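Local coordinates for uncharacterized peroxidase-related protein (Silicibacter sp., PDB 2PFX) that is of unknown function but, as a peroxidase-related protein of the carboxymuconolactone decarboxylase (AhpD-like) family, probably acts as an oxidoreductase, at residues Ser66-Lys70 / Leu71-Met75; Arg122-Val125 / Met126-Ala130; Asn154-Asp157 / Ile158-Ala162; Gly166-Asn169 / Met170-Val174. All blocks are in the same frame, centred on the assembly; numbering follows the deposited sequence.

Interaction 1. Residues Ser66-Lys70 / Leu71-Met75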
# COMPACT_ATOMS: atom_id res chain seq x y z
N SER A 66 19.85 29.48 4.52
CA SER A 66 19.43 28.64 3.44
C SER A 66 18.87 29.50 2.33
O SER A 66 18.35 30.59 2.61
CB SER A 66 18.31 27.73 3.92
OG SER A 66 18.16 26.54 3.18
N GLN A 67 18.93 29.05 1.09
CA GLN A 67 18.26 29.87 0.06
C GLN A 67 16.82 29.45 -0.12
O GLN A 67 16.02 29.98 -0.88
CB GLN A 67 19.08 29.90 -1.24
CG GLN A 67 20.33 30.77 -1.13
CD GLN A 67 20.18 32.23 -1.51
OE1 GLN A 67 19.31 32.58 -2.30
NE2 GLN A 67 21.03 33.07 -0.92
N LEU A 68 16.38 28.50 0.69
CA LEU A 68 14.99 28.16 0.93
C LEU A 68 14.44 29.20 1.90
O LEU A 68 15.03 29.42 2.95
CB LEU A 68 14.82 26.79 1.56
CG LEU A 68 15.37 25.57 0.85
CD1 LEU A 68 14.94 24.30 1.59
CD2 LEU A 68 14.90 25.52 -0.59
N SER A 69 13.33 29.85 1.60
CA SER A 69 12.81 30.78 2.60
C SER A 69 12.36 30.08 3.88
O SER A 69 12.21 28.86 3.90
CB SER A 69 11.63 31.56 2.01
OG SER A 69 10.54 30.72 1.68
N LYS A 70 12.14 30.89 4.92
CA LYS A 70 11.52 30.29 6.11
C LYS A 70 10.19 29.62 5.77
O LYS A 70 9.94 28.50 6.21
CB LYS A 70 11.34 31.35 7.21
CG LYS A 70 12.68 31.68 7.84
CD LYS A 70 12.59 32.68 8.97
CE LYS A 70 13.53 33.86 8.77
NZ LYS A 70 14.95 33.42 8.66
N LEU A 71 9.36 30.32 5.00
CA LEU A 71 8.04 29.84 4.59
C LEU A 71 8.17 28.54 3.83
O LEU A 71 7.46 27.58 4.09
CB LEU A 71 7.34 30.90 3.74
CG LEU A 71 6.05 30.51 3.01
CD1 LEU A 71 5.02 29.94 3.98
CD2 LEU A 71 5.52 31.71 2.24
N GLU A 72 9.14 28.53 2.89
CA GLU A 72 9.31 27.33 2.08
C GLU A 72 9.56 26.10 2.95
O GLU A 72 9.04 25.02 2.68
CB GLU A 72 10.42 27.58 1.07
CG GLU A 72 9.91 28.18 -0.23
CD GLU A 72 10.94 28.78 -1.15
OE1 GLU A 72 12.12 28.93 -0.77
OE2 GLU A 72 10.57 29.11 -2.30
N ARG A 73 10.37 26.29 3.99
CA ARG A 73 10.71 25.17 4.88
C ARG A 73 9.50 24.78 5.70
O ARG A 73 9.29 23.59 5.95
CB ARG A 73 11.93 25.56 5.70
CG ARG A 73 13.18 25.65 4.84
CD ARG A 73 14.37 26.11 5.65
NE ARG A 73 14.54 27.55 5.54
CZ ARG A 73 15.44 28.30 6.16
NH1 ARG A 73 16.31 27.77 7.00
NH2 ARG A 73 15.46 29.61 5.94
N GLU A 74 8.71 25.77 6.08
CA GLU A 74 7.46 25.46 6.79
C GLU A 74 6.48 24.73 5.87
O GLU A 74 5.73 23.88 6.34
CB GLU A 74 6.80 26.72 7.33
CG GLU A 74 7.42 27.30 8.58
CD GLU A 74 7.40 26.39 9.79
OE1 GLU A 74 6.77 25.31 9.73
OE2 GLU A 74 8.02 26.79 10.81
N MSE A 75 6.48 25.07 4.59
CA MSE A 75 5.61 24.38 3.63
C MSE A 75 5.99 22.91 3.52
O MSE A 75 5.16 22.01 3.43
CB MSE A 75 5.70 25.12 2.28
CG MSE A 75 5.02 26.47 2.32
SE MSE A 75 5.42 27.44 0.68
CE MSE A 75 3.99 26.57 -0.23
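The backbone oxygen S69 O is gripped twice by R73, and the two donors reach it from opposite faces of its carbonyl plane. R73 N lies 3.2 Å from S69 O, a bond of the first helical turn. The side-chain atom R73 NE comes to 3.1 Å from S69 O and stands above the carbonyl plane, 64° out of it and off any lone pair; the N-H...O angle of 167° still makes this bond straight, and S69 O sits at the guanidinium edge. R73 reaches back because its chain bends at chi3 (-95°), which lays the guanidinium along the loop: S66 CB covers one face, 3.7 Å from R73 CZ, and L68 CB touches R73 CG at 3.8 Å. Beyond these, R73 NH1 donates to G64 O and L61 O, tying the end of helix 48-63 to the start of helix 70-84. S69 is the N-cap of that second helix and forms a capping box with E72. E72 N donates to S69 OG (2.9 Å), while S69 N donates to E72 OE1 (2.8 Å) on the anti side of the carboxylate. The other oxygen, E72 OE2, turns to helix 121-136. One residue past R73, E74 N closes onto K70 O at 3.0 Å; E74 OE1 is hydrogen-bonded to H93 ND1, a Glu-His pairing consistent with the proton relay of AhpD-like proteins.

Interaction 2. Residues Arg122-Val125 / Met126-Ala130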
# COMPACT_ATOMS: atom_id res chain seq x y z
N ARG A 122 8.68 25.88 -9.06
CA ARG A 122 9.76 25.73 -8.09
C ARG A 122 9.24 25.18 -6.76
O ARG A 122 9.78 24.20 -6.25
CB ARG A 122 10.46 27.06 -7.86
CG ARG A 122 11.43 27.14 -6.69
CD ARG A 122 11.56 28.56 -6.16
NE ARG A 122 12.16 28.68 -4.84
CZ ARG A 122 13.47 28.61 -4.59
NH1 ARG A 122 14.32 28.43 -5.60
NH2 ARG A 122 13.94 28.73 -3.35
N GLN A 123 8.18 25.80 -6.24
CA GLN A 123 7.69 25.34 -4.95
C GLN A 123 7.01 24.00 -5.12
O GLN A 123 7.10 23.16 -4.24
CB GLN A 123 6.74 26.38 -4.33
CG GLN A 123 7.53 27.60 -3.90
CD GLN A 123 6.75 28.64 -3.14
OE1 GLN A 123 5.53 28.74 -3.25
NE2 GLN A 123 7.52 29.42 -2.37
N ARG A 124 6.32 23.83 -6.26
CA ARG A 124 5.63 22.54 -6.39
C ARG A 124 6.61 21.40 -6.48
O ARG A 124 6.40 20.34 -5.88
CB ARG A 124 4.72 22.58 -7.62
CG ARG A 124 4.05 21.26 -7.88
CD ARG A 124 3.27 20.69 -6.67
NE ARG A 124 2.68 19.42 -7.18
CZ ARG A 124 1.43 19.27 -7.59
NH1 ARG A 124 0.51 20.23 -7.59
NH2 ARG A 124 1.08 18.07 -8.04
N VAL A 125 7.72 21.51 -7.23
CA VAL A 125 8.61 20.35 -7.32
C VAL A 125 9.35 20.12 -6.00
O VAL A 125 9.68 18.99 -5.64
CB VAL A 125 9.58 20.45 -8.50
CG1 VAL A 125 8.74 20.59 -9.78
CG2 VAL A 125 10.57 21.60 -8.38
N MSE A 126 9.60 21.19 -5.27
CA MSE A 126 10.15 21.10 -3.92
C MSE A 126 9.27 20.20 -3.05
O MSE A 126 9.73 19.27 -2.39
CB MSE A 126 10.28 22.49 -3.35
CG MSE A 126 10.85 22.54 -1.94
SE MSE A 126 10.74 24.31 -1.21
CE MSE A 126 8.85 24.29 -0.97
N LEU A 127 7.97 20.47 -3.07
CA LEU A 127 7.04 19.65 -2.30
C LEU A 127 6.85 18.24 -2.84
O LEU A 127 6.66 17.29 -2.07
CB LEU A 127 5.68 20.36 -2.18
CG LEU A 127 5.73 21.71 -1.47
CD1 LEU A 127 4.37 22.37 -1.44
CD2 LEU A 127 6.29 21.60 -0.04
N ASP A 128 6.87 18.04 -4.15
CA ASP A 128 6.78 16.71 -4.73
C ASP A 128 7.95 15.82 -4.31
O ASP A 128 7.80 14.62 -4.05
CB ASP A 128 6.76 16.82 -6.24
CG ASP A 128 5.47 17.31 -6.87
OD1 ASP A 128 4.43 17.38 -6.19
OD2 ASP A 128 5.55 17.64 -8.08
N PHE A 129 9.14 16.41 -4.26
CA PHE A 129 10.35 15.71 -3.81
C PHE A 129 10.24 15.31 -2.33
O PHE A 129 10.54 14.19 -1.93
CB PHE A 129 11.55 16.61 -4.07
CG PHE A 129 12.92 15.95 -3.91
CD1 PHE A 129 13.53 15.30 -4.98
CD2 PHE A 129 13.61 15.97 -2.71
CE1 PHE A 129 14.77 14.72 -4.83
CE2 PHE A 129 14.84 15.38 -2.55
CZ PHE A 129 15.41 14.72 -3.61
N ALA A 130 9.79 16.25 -1.51
CA ALA A 130 9.59 15.97 -0.09
C ALA A 130 8.59 14.83 0.07
O ALA A 130 8.82 13.94 0.89
CB ALA A 130 9.14 17.22 0.64
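R124 and D128 form an i to i+4 salt bridge along helix 121-136. R124 NE donates to D128 OD1 at 2.9 Å, on the syn side of the carboxylate; a second, weak bond runs from R124 NE to D128 OD2 at 3.5 Å. The N-H...OD1 angle of 146° shows a bent bond, and the guanidinium and carboxylate planes stand 86° apart, so this is no side-by-side, two-nitrogen pairing. R124 turns toward D128 at chi2 (53°), which brings NE, rather than the two terminal nitrogens, to the aspartate. The terminal nitrogens have other partners: NH2 makes a salt bridge with E141 of the second subunit, and NH1 a weak hydrogen bond to R115 O. D128 OD1 is also hydrogen-bonded to Y114 OH. A leucine in place of R124 would probably leave both D128 and E141 of the second subunit without their cationic mate. Beneath the side chains the helix ladder is satisfied: D128 N donates to R124 O (2.9 Å), L127 N to Q123 O (3.1 Å) and F129 N to V125 O (3.0 Å). At the start of the segment R122 NE and Q123 NE2 both reach E72 OE2 on helix 70-84, while M126 N donates to R122 O at 3.2 Å.

Interaction 3. Residues Asn154-Asp157 / Ile158-Ala162; sequences NDRD and IWDIA
R156 meets D160, one helical turn further on, with the far half of its chain. CB and CG only carry it there: a sharp turn at chi2 (59°) sends it along the helix and sets CD 4.0 Å from D160 OD1. R156 NE then donates to D160 OD1 at 3.0 Å, nearly straight at 163° and in the guanidinium plane, meeting the oxygen on its syn side. At the tip R156 NH2 approaches D160 OD2 at 2.9 Å, completing a two-pronged salt bridge, although the place of that oxygen is less sure; the other nitrogen, NH1, makes a salt bridge with E65. Guanidinium and carboxylate are turned 67° apart. A water over one face of the guanidinium donates to D157 OD1 at 2.8 Å and may bridge to the uncertain D160 OD2. D157 OD2 accepts from N154 N, at 3.1 Å, where N154 occupies the N-cap. I158 lies side by side with D155, CD1 4.0 Å from OD1; D155 OD2 accepts from D12 N of the third subunit. This first part of helix 155-178 packs through I161 on M126 and F129 of helix 121-136 and through I158 on helix 142-150, while W159 meets Y44 and F46 of the third subunit edge-to-face.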
# COMPACT_ATOMS: atom_id res chain seq x y z
N ASN A 154 20.07 24.61 -6.34
CA ASN A 154 21.40 24.05 -6.46
C ASN A 154 21.57 22.88 -5.47
O ASN A 154 20.64 22.47 -4.78
CB ASN A 154 22.44 25.13 -6.27
CG ASN A 154 22.54 25.70 -4.87
OD1 ASN A 154 21.94 25.18 -3.94
ND2 ASN A 154 23.31 26.77 -4.74
N ASP A 155 22.77 22.32 -5.39
CA ASP A 155 22.92 21.07 -4.64
C ASP A 155 22.84 21.35 -3.14
O ASP A 155 22.38 20.48 -2.40
CB ASP A 155 24.21 20.37 -4.98
CG ASP A 155 24.13 19.53 -6.22
OD1 ASP A 155 23.10 19.57 -6.93
OD2 ASP A 155 25.12 18.81 -6.50
N ARG A 156 23.26 22.54 -2.73
CA ARG A 156 23.10 22.88 -1.32
C ARG A 156 21.62 22.96 -1.00
O ARG A 156 21.17 22.56 0.06
CB ARG A 156 23.84 24.18 -1.04
CG ARG A 156 23.57 24.81 0.29
CD ARG A 156 23.88 24.00 1.56
NE ARG A 156 22.92 24.55 2.54
CZ ARG A 156 23.10 25.64 3.27
NH1 ARG A 156 24.21 26.36 3.24
NH2 ARG A 156 22.15 26.05 4.10
N ASP A 157 20.83 23.50 -1.92
CA ASP A 157 19.40 23.62 -1.70
C ASP A 157 18.76 22.23 -1.56
O ASP A 157 17.88 22.03 -0.72
CB ASP A 157 18.74 24.34 -2.87
CG ASP A 157 19.16 25.78 -3.00
OD1 ASP A 157 19.74 26.33 -2.05
OD2 ASP A 157 18.90 26.35 -4.08
N ILE A 158 19.15 21.31 -2.42
CA ILE A 158 18.62 19.94 -2.38
C ILE A 158 18.95 19.31 -1.04
O ILE A 158 18.12 18.66 -0.39
CB ILE A 158 19.18 19.12 -3.56
CG1 ILE A 158 18.87 19.76 -4.91
CG2 ILE A 158 18.66 17.70 -3.49
CD1 ILE A 158 19.27 18.92 -6.11
N TRP A 159 20.18 19.51 -0.57
CA TRP A 159 20.57 19.02 0.75
C TRP A 159 19.65 19.56 1.85
O TRP A 159 19.20 18.86 2.77
CB TRP A 159 22.00 19.43 1.07
CG TRP A 159 22.44 19.02 2.44
CD1 TRP A 159 22.48 19.77 3.58
CD2 TRP A 159 22.92 17.71 2.81
NE1 TRP A 159 22.95 19.02 4.64
CE2 TRP A 159 23.22 17.75 4.18
CE3 TRP A 159 23.10 16.52 2.11
CZ2 TRP A 159 23.71 16.63 4.86
CZ3 TRP A 159 23.59 15.40 2.77
CH2 TRP A 159 23.89 15.48 4.14
N ASP A 160 19.38 20.87 1.78
CA ASP A 160 18.44 21.48 2.72
C ASP A 160 17.04 20.91 2.59
O ASP A 160 16.37 20.69 3.60
CB ASP A 160 18.42 22.99 2.49
CG ASP A 160 19.67 23.72 2.94
OD1 ASP A 160 20.55 23.02 3.48
OD2 ASP A 160 19.77 24.96 2.74
N ILE A 161 16.56 20.67 1.37
CA ILE A 161 15.21 20.12 1.26
C ILE A 161 15.15 18.73 1.88
O ILE A 161 14.22 18.34 2.61
CB ILE A 161 14.76 20.09 -0.22
CG1 ILE A 161 14.52 21.48 -0.83
CG2 ILE A 161 13.50 19.25 -0.37
CD1 ILE A 161 14.61 21.46 -2.34
N ALA A 162 16.19 17.95 1.61
CA ALA A 162 16.29 16.61 2.17
C ALA A 162 16.34 16.65 3.69
O ALA A 162 15.71 15.82 4.35
CB ALA A 162 17.50 15.88 1.61
O HOH W 1 20.46 26.56 0.60

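Interaction 4. Residues Gly166-Asn169 / Met170-Val174; sequences GFFN and MTNRV
R173 NH1 is held by two oxygens of N169, the residue one turn earlier. It donates to N169 OD1 at 2.9 Å, in the amide plane and on a lone pair, and to N169 O at 3.0 Å, with both acceptors in the guanidinium plane. The amide and guanidinium lie nearly coplanar, 21° apart, their side chains alongside and pointing the same way. N84 ND2 also binds N169 OD1, while N169 ND2 donates to T165 O and T134 OG1, which fixes the amide's rotation. The other nitrogens of the arginine, NE and NH2, donate to M133 O and T134 O of the third subunit; a methionine in place of R173 would probably leave N169 OD1 and N169 O without the NH1 donor and those two carbonyls without theirs. N169 and R173 both lie on helix 155-178 of an all-helical, AhpD-like fold, close to the chain's centre. F167 O takes two backbone donors, T171 N at 2.9 Å and M170 N at 3.0 Å, the second from above the carbonyl plane. Outward from there, T171 CG2, anti to its carbonyl carbon, makes a CH-pi contact 3.9 Å from the centroid of the F167 ring and 14° off its normal. M170 CE touches F167 CE1 at 3.3 Å. T171 OG1 is buried without a polar partner, 3.2 Å from F168 CD1, and the F168 ring packs edge-to-face with H93.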
# COMPACT_ATOMS: atom_id res chain seq x y z
N GLY A 166 13.53 15.10 6.02
CA GLY A 166 13.88 14.02 6.95
C GLY A 166 13.57 14.39 8.39
O GLY A 166 13.06 13.54 9.13
N PHE A 167 13.87 15.62 8.77
CA PHE A 167 13.60 16.07 10.14
C PHE A 167 12.12 15.91 10.48
O PHE A 167 11.86 15.40 11.57
CB PHE A 167 14.07 17.51 10.33
CG PHE A 167 13.96 18.07 11.73
CD1 PHE A 167 14.73 17.62 12.79
CD2 PHE A 167 13.05 19.09 11.95
CE1 PHE A 167 14.58 18.18 14.04
CE2 PHE A 167 12.90 19.69 13.17
CZ PHE A 167 13.69 19.23 14.21
N PHE A 168 11.18 16.29 9.62
CA PHE A 168 9.77 16.14 10.00
C PHE A 168 9.34 14.69 9.94
O PHE A 168 8.37 14.32 10.60
CB PHE A 168 8.85 17.06 9.16
CG PHE A 168 9.09 18.44 9.79
CD1 PHE A 168 8.46 18.78 10.97
CD2 PHE A 168 9.98 19.32 9.20
CE1 PHE A 168 8.72 20.01 11.56
CE2 PHE A 168 10.23 20.56 9.77
CZ PHE A 168 9.59 20.90 10.95
N ASN A 169 10.07 13.88 9.17
CA ASN A 169 9.77 12.45 9.24
C ASN A 169 10.18 11.88 10.61
O ASN A 169 9.70 10.82 11.06
CB ASN A 169 10.48 11.71 8.09
CG ASN A 169 9.56 11.70 6.87
OD1 ASN A 169 8.63 10.90 6.84
ND2 ASN A 169 9.79 12.59 5.93
N MSE A 170 11.09 12.56 11.29
CA MSE A 170 11.48 12.19 12.65
C MSE A 170 10.41 12.74 13.61
O MSE A 170 9.80 12.00 14.37
CB MSE A 170 12.84 12.68 13.10
CG MSE A 170 13.12 12.61 14.61
SE MSE A 170 14.92 13.20 15.00
CE MSE A 170 14.36 15.04 15.01
N THR A 171 10.21 14.05 13.53
CA THR A 171 9.38 14.68 14.56
C THR A 171 7.95 14.23 14.43
O THR A 171 7.26 14.06 15.45
CB THR A 171 9.49 16.22 14.57
OG1 THR A 171 8.93 16.81 13.41
CG2 THR A 171 10.96 16.63 14.59
N ASN A 172 7.45 13.99 13.23
CA ASN A 172 6.09 13.45 13.14
C ASN A 172 5.95 12.13 13.90
O ASN A 172 4.93 11.96 14.54
CB ASN A 172 5.70 13.16 11.71
CG ASN A 172 5.58 14.30 10.75
OD1 ASN A 172 5.29 14.10 9.57
ND2 ASN A 172 5.87 15.47 11.28
N ARG A 173 6.97 11.30 13.78
CA ARG A 173 6.89 9.94 14.36
C ARG A 173 6.95 10.00 15.87
O ARG A 173 6.23 9.30 16.59
CB ARG A 173 8.00 9.08 13.74
CG ARG A 173 7.65 8.75 12.27
CD ARG A 173 8.61 7.79 11.59
NE ARG A 173 7.94 7.29 10.39
CZ ARG A 173 7.82 7.86 9.22
NH1 ARG A 173 8.37 9.04 9.00
NH2 ARG A 173 7.15 7.25 8.25
N VAL A 174 7.85 10.87 16.35
CA VAL A 174 7.95 11.03 17.80
C VAL A 174 6.65 11.58 18.35
O VAL A 174 6.10 11.12 19.36
CB VAL A 174 9.14 11.94 18.11
CG1 VAL A 174 9.13 12.28 19.60
CG2 VAL A 174 10.45 11.28 17.70

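In the fold
Interactions 1, 2 and 3 meet on one side of the chain's centre, 11 to 12 Å apart between centres. E72 OE2 of interaction 1 lies 3.0 Å from R122 NE of interaction 2; the R122 side chain is about 5 Å from an acetate ion, probably from the crystallisation liquor. I161 of interaction 3 bridges to both: its CG1 is 3.7 Å from L68 CD1, and its CD1 is 3.9 Å from M126 CG. Interaction 4 continues the helix of interaction 3, about 18 Å further on between centres, and both touch the third subunit. E74 and F168 both contact H93, and T171 and N172 pack on C89, where AhpD-like proteins probably carry their redox chemistry.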